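Local coordinates for protein D-alanyl-D-alanine carboxypeptidase (Streptococcus pneumoniae R6, PDB 1XP4) that probably removes the C-terminal D-alanine from peptidoglycan precursors as a serine-type D-Ala-D-Ala carboxypeptidase of the peptidase S11 family, acting in cell wall biogenesis, at residues I12-I18 with Y29-Q35; G232-V236 with A262-T267. Numbering follows the deposited sequence.

Contact 1. Residues I12-I18 with Y29-Q35; sequences IAAKHAI and YEKDATQ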
loop_
_atom_site.group_PDB
_atom_site.type_symbol
_atom_site.label_atom_id
_atom_site.label_comp_id
_atom_site.label_asym_id
_atom_site.label_seq_id
_atom_site.Cartn_x
_atom_site.Cartn_y
_atom_site.Cartn_z
ATOM N N ILE A 12 3.768 14.946 14.334
ATOM C CA ILE A 12 3.674 13.558 14.749
ATOM C C ILE A 12 4.863 13.153 15.601
ATOM O O ILE A 12 5.988 13.593 15.367
ATOM C CB ILE A 12 3.565 12.626 13.527
ATOM C CG1 ILE A 12 3.249 11.203 13.995
ATOM C CG2 ILE A 12 4.850 12.689 12.698
ATOM C CD1 ILE A 12 2.474 10.389 12.969
ATOM N N ALA A 13 4.605 12.316 16.598
ATOM C CA ALA A 13 5.646 11.850 17.504
ATOM C C ALA A 13 6.398 10.670 16.893
ATOM O O ALA A 13 6.441 9.568 17.459
ATOM C CB ALA A 13 5.028 11.459 18.836
ATOM N N ALA A 14 6.981 10.918 15.728
ATOM C CA ALA A 14 7.744 9.913 14.995
ATOM C C ALA A 14 8.795 10.680 14.205
ATOM O O ALA A 14 8.578 11.843 13.866
ATOM C CB ALA A 14 6.828 9.143 14.051
ATOM N N LYS A 15 9.928 10.047 13.915
ATOM C CA LYS A 15 10.983 10.731 13.181
ATOM C C LYS A 15 10.634 10.954 11.722
ATOM O O LYS A 15 11.020 11.967 11.145
ATOM C CB LYS A 15 12.299 9.955 13.268
ATOM C CG LYS A 15 12.847 9.848 14.669
ATOM C CD LYS A 15 14.348 9.600 14.672
ATOM C CE LYS A 15 14.870 9.428 16.102
ATOM N NZ LYS A 15 14.504 10.578 16.985
ATOM N N HIS A 16 9.896 10.019 11.132
ATOM C CA HIS A 16 9.532 10.116 9.721
ATOM C C HIS A 16 8.133 9.610 9.494
ATOM O O HIS A 16 7.729 8.613 10.089
ATOM C CB HIS A 16 10.474 9.269 8.877
ATOM C CG HIS A 16 11.917 9.541 9.138
ATOM N ND1 HIS A 16 12.583 10.610 8.577
ATOM C CD2 HIS A 16 12.811 8.913 9.936
ATOM C CE1 HIS A 16 13.828 10.627 9.020
ATOM N NE2 HIS A 16 13.991 9.609 9.847
ATOM N N ALA A 17 7.397 10.271 8.610
ATOM C CA ALA A 17 6.040 9.835 8.333
ATOM C C ALA A 17 5.440 10.528 7.123
ATOM O O ALA A 17 5.871 11.618 6.739
ATOM C CB ALA A 17 5.159 10.073 9.562
ATOM N N ILE A 18 4.448 9.877 6.527
ATOM C CA ILE A 18 3.736 10.431 5.384
ATOM C C ILE A 18 2.383 9.746 5.320
ATOM O O ILE A 18 2.254 8.569 5.660
ATOM C CB ILE A 18 4.474 10.187 4.046
ATOM C CG1 ILE A 18 3.820 11.022 2.940
ATOM C CG2 ILE A 18 4.418 8.705 3.673
ATOM C CD1 ILE A 18 4.560 10.995 1.615
ATOM N N TYR A 29 -0.084 14.517 4.561
ATOM C CA TYR A 29 0.807 14.895 5.642
ATOM C C TYR A 29 2.184 14.287 5.445
ATOM O O TYR A 29 2.325 13.165 4.954
ATOM C CB TYR A 29 0.272 14.425 6.988
ATOM C CG TYR A 29 1.202 14.788 8.119
ATOM C CD1 TYR A 29 1.183 16.061 8.669
ATOM C CD2 TYR A 29 2.165 13.893 8.571
ATOM C CE1 TYR A 29 2.100 16.442 9.633
ATOM C CE2 TYR A 29 3.089 14.267 9.535
ATOM C CZ TYR A 29 3.048 15.544 10.060
ATOM O OH TYR A 29 3.951 15.940 11.011
ATOM N N GLU A 30 3.206 15.017 5.865
ATOM C CA GLU A 30 4.553 14.519 5.708
ATOM C C GLU A 30 5.506 15.138 6.716
ATOM O O GLU A 30 5.279 16.247 7.201
ATOM C CB GLU A 30 5.008 14.780 4.263
ATOM C CG GLU A 30 6.290 15.572 4.079
ATOM C CD GLU A 30 6.186 17.011 4.533
ATOM O OE1 GLU A 30 5.212 17.688 4.141
ATOM O OE2 GLU A 30 7.083 17.471 5.274
ATOM N N LYS A 31 6.557 14.390 7.044
ATOM C CA LYS A 31 7.594 14.833 7.966
ATOM C C LYS A 31 8.845 14.020 7.669
ATOM O O LYS A 31 8.907 12.836 8.000
ATOM C CB LYS A 31 7.173 14.614 9.419
ATOM C CG LYS A 31 8.291 14.901 10.399
ATOM C CD LYS A 31 7.858 14.698 11.829
ATOM C CE LYS A 31 9.057 14.761 12.757
ATOM N NZ LYS A 31 8.669 14.630 14.192
ATOM N N ASP A 32 9.833 14.655 7.045
ATOM C CA ASP A 32 11.079 13.983 6.687
ATOM C C ASP A 32 10.696 12.658 6.015
ATOM O O ASP A 32 11.101 11.575 6.447
ATOM C CB ASP A 32 11.914 13.732 7.945
ATOM C CG ASP A 32 13.405 13.637 7.654
ATOM O OD1 ASP A 32 13.801 13.772 6.476
ATOM O OD2 ASP A 32 14.192 13.435 8.606
ATOM N N ALA A 33 9.906 12.760 4.950
ATOM C CA ALA A 33 9.418 11.588 4.227
ATOM C C ALA A 33 10.272 11.119 3.059
ATOM O O ALA A 33 9.923 10.134 2.415
ATOM C CB ALA A 33 7.985 11.839 3.736
ATOM N N THR A 34 11.384 11.796 2.788
ATOM C CA THR A 34 12.239 11.407 1.666
ATOM C C THR A 34 13.578 10.759 2.024
ATOM O O THR A 34 14.215 10.139 1.175
ATOM C CB THR A 34 12.528 12.603 0.762
ATOM O OG1 THR A 34 12.919 13.718 1.564
ATOM C CG2 THR A 34 11.304 12.968 -0.039
ATOM N N GLN A 35 14.015 10.892 3.267
ATOM C CA GLN A 35 15.285 10.294 3.658
ATOM C C GLN A 35 15.151 8.784 3.846
ATOM O O GLN A 35 14.406 8.328 4.707
ATOM C CB GLN A 35 15.781 10.915 4.962
ATOM C CG GLN A 35 17.150 10.431 5.394
ATOM C CD GLN A 35 17.364 10.580 6.889
ATOM O OE1 GLN A 35 18.398 10.170 7.426
ATOM N NE2 GLN A 35 16.383 11.166 7.574
#
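The ammonium group of Lys31 bridges two carbonyls: NZ donates to Ala14 O at 2.8 Å and to Ile12 O at 3.1 Å. The side chain is fully extended, all four chi angles trans, and so reaches both carbonyls as the chain turns about Ala13, the centre of an inverse gamma turn. His16 ND1 donates to Asp32 O at 2.8 Å, which ties the imidazole to the point where the second strand gives way to loop. Between these side-chain bonds, Ala17 and Lys31 form an antiparallel hydrogen-bonded pair, with Ala17 N to Lys31 O at 3.0 Å and Lys31 N to Ala17 O at 2.9 Å; Ile18 and Glu30 follow as a non-hydrogen-bonded pair. The CA of Ile18 makes a CA-H...O contact with Tyr29 O at 3.1 Å. Packing is sparser: Ile18 CB meets Ala33 CB at 3.9 Å, and Ile12 CG2 lies 3.9 Å from Tyr29 CE2, both of the latter side chains also touching Leu270 of helix 262-277. This is the open end of the β-hairpin formed by strands 17-21 and 26-31, at the edge of the five-stranded antiparallel sheet. Beyond the Ala17-Lys31 pair, side-chain donors to backbone carbonyls replace strand pairing: Lys31 reaches back to residues 12-14, and His16 to the loop that follows strand 26-31.

Contact 2. Residues G232-V236 with A262-T267; sequences GESFV and ARFTAT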
loop_
_atom_site.group_PDB
_atom_site.type_symbol
_atom_site.label_atom_id
_atom_site.label_comp_id
_atom_site.label_asym_id
_atom_site.label_seq_id
_atom_site.Cartn_x
_atom_site.Cartn_y
_atom_site.Cartn_z
ATOM N N GLY A 232 13.249 1.509 14.709
ATOM C CA GLY A 232 12.345 2.029 15.720
ATOM C C GLY A 232 10.953 1.428 15.601
ATOM O O GLY A 232 10.727 0.501 14.821
ATOM N N GLU A 233 10.015 1.948 16.383
ATOM C CA GLU A 233 8.641 1.462 16.351
ATOM C C GLU A 233 7.966 2.031 15.106
ATOM O O GLU A 233 7.620 3.209 15.047
ATOM C CB GLU A 233 7.919 1.874 17.637
ATOM C CG GLU A 233 8.425 1.094 18.852
ATOM C CD GLU A 233 8.119 1.764 20.180
ATOM O OE1 GLU A 233 6.937 2.085 20.441
ATOM O OE2 GLU A 233 9.069 1.965 20.969
ATOM N N SER A 234 7.798 1.173 14.104
ATOM C CA SER A 234 7.217 1.581 12.832
ATOM C C SER A 234 5.971 0.801 12.447
ATOM O O SER A 234 5.804 -0.368 12.809
ATOM C CB SER A 234 8.269 1.449 11.730
ATOM O OG SER A 234 9.415 2.214 12.055
ATOM N N PHE A 235 5.106 1.461 11.681
ATOM C CA PHE A 235 3.863 0.857 11.252
ATOM C C PHE A 235 3.237 1.502 10.019
ATOM O O PHE A 235 3.093 2.723 9.939
ATOM C CB PHE A 235 2.867 0.904 12.410
ATOM C CG PHE A 235 1.481 0.480 12.040
ATOM C CD1 PHE A 235 1.228 -0.822 11.618
ATOM C CD2 PHE A 235 0.425 1.379 12.128
ATOM C CE1 PHE A 235 -0.062 -1.225 11.290
ATOM C CE2 PHE A 235 -0.867 0.993 11.805
ATOM C CZ PHE A 235 -1.116 -0.316 11.382
ATOM N N VAL A 236 2.874 0.666 9.053
ATOM C CA VAL A 236 2.214 1.151 7.858
ATOM C C VAL A 236 0.774 0.752 8.103
ATOM O O VAL A 236 0.487 -0.430 8.307
ATOM C CB VAL A 236 2.704 0.450 6.562
ATOM C CG1 VAL A 236 1.954 1.016 5.367
ATOM C CG2 VAL A 236 4.197 0.654 6.370
ATOM N N ALA A 262 2.679 3.146 21.165
ATOM C CA ALA A 262 2.957 4.495 20.687
ATOM C C ALA A 262 2.813 4.650 19.155
ATOM O O ALA A 262 2.267 5.650 18.672
ATOM C CB ALA A 262 4.358 4.909 21.131
ATOM N N ARG A 263 3.296 3.664 18.401
ATOM C CA ARG A 263 3.219 3.689 16.941
ATOM C C ARG A 263 1.776 3.784 16.447
ATOM O O ARG A 263 1.494 4.422 15.425
ATOM C CB ARG A 263 3.861 2.429 16.356
ATOM C CG ARG A 263 3.022 1.168 16.517
ATOM C CD ARG A 263 3.781 -0.043 16.005
ATOM N NE ARG A 263 4.964 -0.309 16.820
ATOM C CZ ARG A 263 5.895 -1.211 16.527
ATOM N NH1 ARG A 263 5.795 -1.947 15.428
ATOM N NH2 ARG A 263 6.925 -1.381 17.344
ATOM N N PHE A 264 0.863 3.133 17.164
ATOM C CA PHE A 264 -0.542 3.167 16.784
ATOM C C PHE A 264 -1.172 4.447 17.304
ATOM O O PHE A 264 -1.983 5.072 16.623
ATOM C CB PHE A 264 -1.262 1.939 17.336
ATOM C CG PHE A 264 -0.645 0.652 16.899
ATOM C CD1 PHE A 264 -0.476 0.379 15.543
ATOM C CD2 PHE A 264 -0.187 -0.270 17.835
ATOM C CE1 PHE A 264 0.146 -0.793 15.126
ATOM C CE2 PHE A 264 0.439 -1.448 17.428
ATOM C CZ PHE A 264 0.607 -1.710 16.072
ATOM N N THR A 265 -0.781 4.834 18.514
ATOM C CA THR A 265 -1.282 6.058 19.127
ATOM C C THR A 265 -0.921 7.207 18.194
ATOM O O THR A 265 -1.737 8.091 17.922
ATOM C CB THR A 265 -0.618 6.320 20.493
ATOM O OG1 THR A 265 -0.789 5.180 21.343
ATOM C CG2 THR A 265 -1.241 7.536 21.157
ATOM N N ALA A 266 0.318 7.173 17.710
ATOM C CA ALA A 266 0.832 8.181 16.798
ATOM C C ALA A 266 0.042 8.164 15.499
ATOM O O ALA A 266 -0.240 9.213 14.929
ATOM C CB ALA A 266 2.302 7.918 16.520
ATOM N N THR A 267 -0.304 6.965 15.034
ATOM C CA THR A 267 -1.081 6.813 13.805
ATOM C C THR A 267 -2.485 7.341 14.051
ATOM O O THR A 267 -3.026 8.102 13.250
ATOM C CB THR A 267 -1.204 5.334 13.357
ATOM O OG1 THR A 267 0.090 4.811 13.032
ATOM C CG2 THR A 267 -2.109 5.232 12.127
HETATM O O HOH W 1 4.910 1.094 19.179
#
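A helix packs here on a β-strand: the first turns of helix 262-277 lie over the start of strand 234-241, in a buried contact near the predicted active site. The axes of the short segments approach to 8.1 Å and cross at -48°. Phe235 and Phe264 form a T-shaped pair, the edge of Phe264 directed at the face of Phe235, with centroids 4.8 Å apart and planes at 76°. At the edge of the Phe235 ring stands Thr267, its OG1 3.6 Å from Phe235 CD2; that hydroxyl donates to Arg263 O at 2.8 Å within the helix. The strand belongs to the five-stranded antiparallel sheet of the penicillin-binding domain, where the neighbouring strand 220-228 carries Lys224, the predicted substrate-binding residue, whose side chain is about 6 Å from that of Phe235. The Arg263 side chain reaches across the strand, one face of its guanidinium over Glu233 CA and Ser234 N, and NH1 is 3.1 Å from Ser234 O. Its NH2 hydrogen-bonds Thr227 OG1. A water bridges the two segments, donating to Glu233 OE1 at 2.6 Å and accepting from Arg263 NE at 2.7 Å and Arg263 N at 3.1 Å, so Glu233 and Arg263 are joined through solvent; the other carboxylate oxygen, Glu233 OE2, is hydrogen-bonded to His255 ND1.

The two contacts follow in series along the chain, contact 1 closing before contact 2 opens, with centres 12 Å apart on the same side of the molecule's centre. Both use the five-stranded sheet ordered 26-31, 17-21, 244-253, 234-241, 220-228: contact 1 joins its first two strands, contact 2 involves the fourth, and strand 244-253 runs between them. Helix 262-277 spans the gap: Ile12 CD1 of contact 1 packs 3.5 Å from Ala266 O of contact 2. The hairpin thus supplies one edge of the sheet, and a helix from much later in the sequence packs against that sheet, whose contact 2 side lies nearer the predicted catalytic residues.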